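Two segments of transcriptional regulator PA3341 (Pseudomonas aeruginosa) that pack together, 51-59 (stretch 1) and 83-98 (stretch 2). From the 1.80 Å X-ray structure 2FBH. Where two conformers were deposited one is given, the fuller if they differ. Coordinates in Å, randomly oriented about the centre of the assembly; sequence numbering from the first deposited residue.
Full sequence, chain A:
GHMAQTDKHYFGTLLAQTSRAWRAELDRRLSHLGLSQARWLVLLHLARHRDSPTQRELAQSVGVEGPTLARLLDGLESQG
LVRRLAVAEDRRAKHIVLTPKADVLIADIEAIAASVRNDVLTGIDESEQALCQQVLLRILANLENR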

# COMPACT_ATOMS: atom_id res chain seq x y z
N ASP A 51 -10.54 -16.38 -14.62
CA ASP A 51 -9.62 -16.36 -15.76
C ASP A 51 -8.19 -16.50 -15.27
O ASP A 51 -7.88 -16.14 -14.14
CB ASP A 51 -9.76 -15.08 -16.57
CG ASP A 51 -11.15 -14.93 -17.15
OD1 ASP A 51 -11.87 -15.95 -17.31
OD2 ASP A 51 -11.52 -13.77 -17.42
N SER A 52 -7.34 -17.04 -16.14
CA SER A 52 -5.91 -17.10 -15.90
C SER A 52 -5.33 -15.83 -16.47
O SER A 52 -5.49 -15.58 -17.66
CB SER A 52 -5.34 -18.31 -16.63
OG SER A 52 -5.89 -19.49 -16.06
N PRO A 53 -4.69 -14.98 -15.62
CA PRO A 53 -4.24 -13.68 -16.10
C PRO A 53 -2.96 -13.75 -16.90
O PRO A 53 -2.16 -14.70 -16.78
CB PRO A 53 -3.97 -12.90 -14.79
CG PRO A 53 -3.46 -14.00 -13.85
CD PRO A 53 -4.38 -15.18 -14.19
N THR A 54 -2.71 -12.73 -17.70
CA THR A 54 -1.37 -12.59 -18.26
C THR A 54 -0.53 -11.98 -17.13
O THR A 54 -1.07 -11.55 -16.13
CB THR A 54 -1.36 -11.62 -19.42
OG1 THR A 54 -1.73 -10.30 -18.95
CG2 THR A 54 -2.35 -12.09 -20.48
N GLN A 55 0.78 -11.87 -17.35
CA GLN A 55 1.69 -11.23 -16.37
C GLN A 55 1.31 -9.78 -16.15
O GLN A 55 1.32 -9.29 -15.02
CB GLN A 55 3.17 -11.38 -16.80
CG GLN A 55 3.60 -12.83 -16.68
CD GLN A 55 5.13 -13.09 -16.44
OE1 GLN A 55 5.57 -14.26 -16.50
NE2 GLN A 55 5.92 -12.04 -16.13
N ARG A 56 0.95 -9.11 -17.24
CA ARG A 56 0.49 -7.72 -17.23
C ARG A 56 -0.78 -7.51 -16.38
O ARG A 56 -0.89 -6.53 -15.66
CB ARG A 56 0.27 -7.23 -18.67
CG ARG A 56 1.45 -7.46 -19.62
CD ARG A 56 1.31 -6.67 -20.94
NE ARG A 56 1.48 -5.23 -20.75
CZ ARG A 56 2.60 -4.56 -21.03
NH1 ARG A 56 2.66 -3.25 -20.81
NH2 ARG A 56 3.65 -5.18 -21.54
N GLU A 57 -1.72 -8.45 -16.45
CA GLU A 57 -2.95 -8.37 -15.69
C GLU A 57 -2.70 -8.58 -14.19
O GLU A 57 -3.24 -7.88 -13.32
CB GLU A 57 -3.99 -9.36 -16.25
CG GLU A 57 -4.57 -8.96 -17.64
CD GLU A 57 -5.32 -10.11 -18.35
OE1 GLU A 57 -5.06 -11.29 -18.00
OE2 GLU A 57 -6.16 -9.85 -19.27
N LEU A 58 -1.83 -9.54 -13.90
CA LEU A 58 -1.54 -9.91 -12.52
C LEU A 58 -0.77 -8.80 -11.80
O LEU A 58 -1.00 -8.55 -10.62
CB LEU A 58 -0.74 -11.22 -12.54
CG LEU A 58 -0.57 -12.00 -11.24
CD1 LEU A 58 -1.88 -12.23 -10.41
CD2 LEU A 58 0.09 -13.37 -11.63
N ALA A 59 0.13 -8.15 -12.51
CA ALA A 59 0.96 -7.09 -11.96
C ALA A 59 0.04 -5.92 -11.57
O ALA A 59 0.08 -5.44 -10.43
CB ALA A 59 1.97 -6.66 -13.00
N ARG A 83 2.32 -22.26 -13.09
CA ARG A 83 2.90 -22.49 -14.44
C ARG A 83 2.56 -21.32 -15.32
O ARG A 83 1.56 -20.59 -15.06
CB ARG A 83 2.38 -23.79 -15.04
CG ARG A 83 2.81 -24.99 -14.22
CD ARG A 83 2.38 -26.24 -14.87
NE ARG A 83 3.15 -26.53 -16.10
CZ ARG A 83 2.73 -27.39 -17.01
NH1 ARG A 83 3.44 -27.63 -18.12
NH2 ARG A 83 1.57 -27.97 -16.82
N ARG A 84 3.43 -21.06 -16.30
CA ARG A 84 3.12 -20.08 -17.34
C ARG A 84 2.83 -20.81 -18.64
O ARG A 84 3.73 -21.48 -19.17
CB ARG A 84 4.28 -19.13 -17.48
CG ARG A 84 4.64 -18.51 -16.16
CD ARG A 84 5.93 -17.84 -16.38
NE ARG A 84 6.82 -18.05 -15.26
CZ ARG A 84 7.48 -17.07 -14.66
NH1 ARG A 84 7.33 -15.84 -15.10
NH2 ARG A 84 8.29 -17.34 -13.65
N LEU A 85 1.59 -20.70 -19.12
CA LEU A 85 1.00 -21.60 -20.12
C LEU A 85 0.18 -20.82 -21.15
O LEU A 85 -0.25 -19.71 -20.87
CB LEU A 85 0.07 -22.65 -19.49
CG LEU A 85 0.71 -23.87 -18.80
CD1 LEU A 85 -0.34 -24.72 -18.06
CD2 LEU A 85 1.44 -24.73 -19.82
N ALA A 86 -0.03 -21.42 -22.33
CA ALA A 86 -0.97 -20.90 -23.34
C ALA A 86 -2.32 -21.47 -22.98
O ALA A 86 -2.42 -22.61 -22.52
CB ALA A 86 -0.57 -21.35 -24.74
N VAL A 87 -3.36 -20.67 -23.15
CA VAL A 87 -4.68 -21.10 -22.68
C VAL A 87 -5.76 -21.18 -23.78
O VAL A 87 -6.85 -21.68 -23.54
CB VAL A 87 -5.18 -20.21 -21.52
CG1 VAL A 87 -4.23 -20.34 -20.34
CG2 VAL A 87 -5.33 -18.73 -21.97
N ALA A 88 -5.45 -20.69 -24.97
CA ALA A 88 -6.39 -20.79 -26.10
C ALA A 88 -5.64 -20.84 -27.41
O ALA A 88 -4.46 -20.46 -27.48
CB ALA A 88 -7.36 -19.62 -26.10
N GLU A 89 -6.36 -21.28 -28.44
CA GLU A 89 -5.92 -21.26 -29.84
C GLU A 89 -5.55 -19.83 -30.28
O GLU A 89 -4.72 -19.65 -31.18
CB GLU A 89 -7.04 -21.83 -30.73
CG GLU A 89 -7.82 -23.02 -30.10
CD GLU A 89 -9.04 -22.58 -29.30
OE1 GLU A 89 -10.08 -22.26 -29.92
OE2 GLU A 89 -8.96 -22.56 -28.04
N ASP A 90 -6.15 -18.84 -29.62
CA ASP A 90 -5.91 -17.39 -29.86
C ASP A 90 -5.52 -16.65 -28.59
O ASP A 90 -5.71 -15.44 -28.47
CB ASP A 90 -7.15 -16.71 -30.50
CG ASP A 90 -8.41 -16.85 -29.64
OD1 ASP A 90 -9.39 -16.08 -29.89
OD2 ASP A 90 -8.45 -17.72 -28.73
N ARG A 91 -5.01 -17.40 -27.61
CA ARG A 91 -4.35 -16.80 -26.45
C ARG A 91 -3.10 -17.62 -26.21
O ARG A 91 -3.04 -18.54 -25.36
CB ARG A 91 -5.25 -16.75 -25.21
CG ARG A 91 -6.51 -15.90 -25.36
CD ARG A 91 -6.26 -14.36 -25.27
NE ARG A 91 -5.53 -13.92 -24.07
CZ ARG A 91 -5.13 -12.65 -23.88
NH1 ARG A 91 -4.43 -12.29 -22.79
NH2 ARG A 91 -5.42 -11.73 -24.80
N ARG A 92 -2.10 -17.25 -26.99
CA ARG A 92 -0.84 -17.94 -27.11
C ARG A 92 0.23 -17.39 -26.19
O ARG A 92 1.25 -18.06 -25.98
CB ARG A 92 -0.36 -17.81 -28.57
N ALA A 93 0.03 -16.16 -25.69
CA ALA A 93 0.89 -15.57 -24.67
C ALA A 93 0.83 -16.45 -23.43
O ALA A 93 -0.05 -17.30 -23.28
CB ALA A 93 0.47 -14.15 -24.32
N LYS A 94 1.79 -16.25 -22.55
CA LYS A 94 1.82 -17.04 -21.35
C LYS A 94 0.81 -16.44 -20.37
O LYS A 94 0.75 -15.19 -20.17
CB LYS A 94 3.25 -17.15 -20.79
CG LYS A 94 4.00 -18.44 -21.17
CD LYS A 94 4.85 -18.26 -22.40
CE LYS A 94 5.94 -17.21 -22.17
NZ LYS A 94 6.20 -16.40 -23.42
N HIS A 95 -0.01 -17.34 -19.81
CA HIS A 95 -0.96 -17.01 -18.78
C HIS A 95 -0.53 -17.74 -17.53
O HIS A 95 0.13 -18.80 -17.61
CB HIS A 95 -2.35 -17.41 -19.20
CG HIS A 95 -2.88 -16.56 -20.32
ND1 HIS A 95 -2.48 -16.72 -21.63
CD2 HIS A 95 -3.73 -15.51 -20.31
CE1 HIS A 95 -3.08 -15.82 -22.39
NE2 HIS A 95 -3.86 -15.07 -21.61
N ILE A 96 -0.82 -17.16 -16.38
CA ILE A 96 -0.30 -17.73 -15.15
C ILE A 96 -1.39 -18.58 -14.58
O ILE A 96 -2.50 -18.14 -14.42
CB ILE A 96 0.22 -16.64 -14.19
CG1 ILE A 96 1.33 -15.86 -14.91
CG2 ILE A 96 0.78 -17.32 -12.95
CD1 ILE A 96 1.05 -14.49 -15.05
N VAL A 97 -1.09 -19.84 -14.34
CA VAL A 97 -2.09 -20.76 -13.88
C VAL A 97 -1.58 -21.40 -12.58
O VAL A 97 -0.40 -21.74 -12.45
CB VAL A 97 -2.32 -21.89 -14.95
CG1 VAL A 97 -3.39 -22.85 -14.49
CG2 VAL A 97 -2.68 -21.26 -16.32
N LEU A 98 -2.48 -21.64 -11.64
CA LEU A 98 -2.15 -22.43 -10.46
C LEU A 98 -2.05 -23.90 -10.79
O LEU A 98 -2.78 -24.41 -11.66
CB LEU A 98 -3.24 -22.29 -9.38
CG LEU A 98 -3.44 -20.88 -8.85
CD1 LEU A 98 -4.79 -20.76 -8.08
CD2 LEU A 98 -2.30 -20.63 -7.88
O HOH W 1 -4.99 -18.90 -12.91
O HOH W 2 1.92 -12.94 -19.51

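A segment that enters a helix can be fastened to a β-hairpin by very few polar bonds, provided that side chains close the gaps around them. In PA3341 the central bond is between backbones: Ile 96 N donates to Pro 53 O at 2.8 Å and nearly straight, at 162°. Proline has no amide hydrogen to give, but its carbonyl remains a good acceptor, and His 95 CA also approaches Pro 53 O, at 3.3 Å.

Ile 96 loses the most surface to the other stretch. Its CA-to-CB bond points sideways, yet chi1 in the m well and a chi2 of 121°, between wells, carry CD1 to 3.5 Å from Gln 55 CG and 3.7 Å from Leu 58 CD2. Leu 58, buried in the first helical turn, suits this apolar contact.

Thr 54 is the N-cap. With chi1 at p, its OG1 accepts from Glu 57 N at 3.1 Å, while Glu 57 OE1 accepts from Thr 54 N at 2.8 Å, a reciprocal pair that ties off the start of the helix. The same rotamer leaves the methyl facing stretch 2, with CG2 3.5 Å from His 95 NE2. That imidazole is itself held from both nitrogens: ND1 donates to Ala 93 O at 3.0 Å, and NE2 accepts from Arg 91 NE at 3.2 Å and from Arg 91 NH1 at 3.1 Å. Arg 91 folds back through three successive m angles to reach it.

Gln 55, extended beyond an m chi1, brings OE1 within 2.7 Å of Arg 84 NH1, which donates to it near the guanidinium plane. Water finishes the seam: one molecule accepts from Gln 55 N (2.7 Å) and donates to Lys 94 O (2.6 Å), spanning a gap too wide for a direct bond.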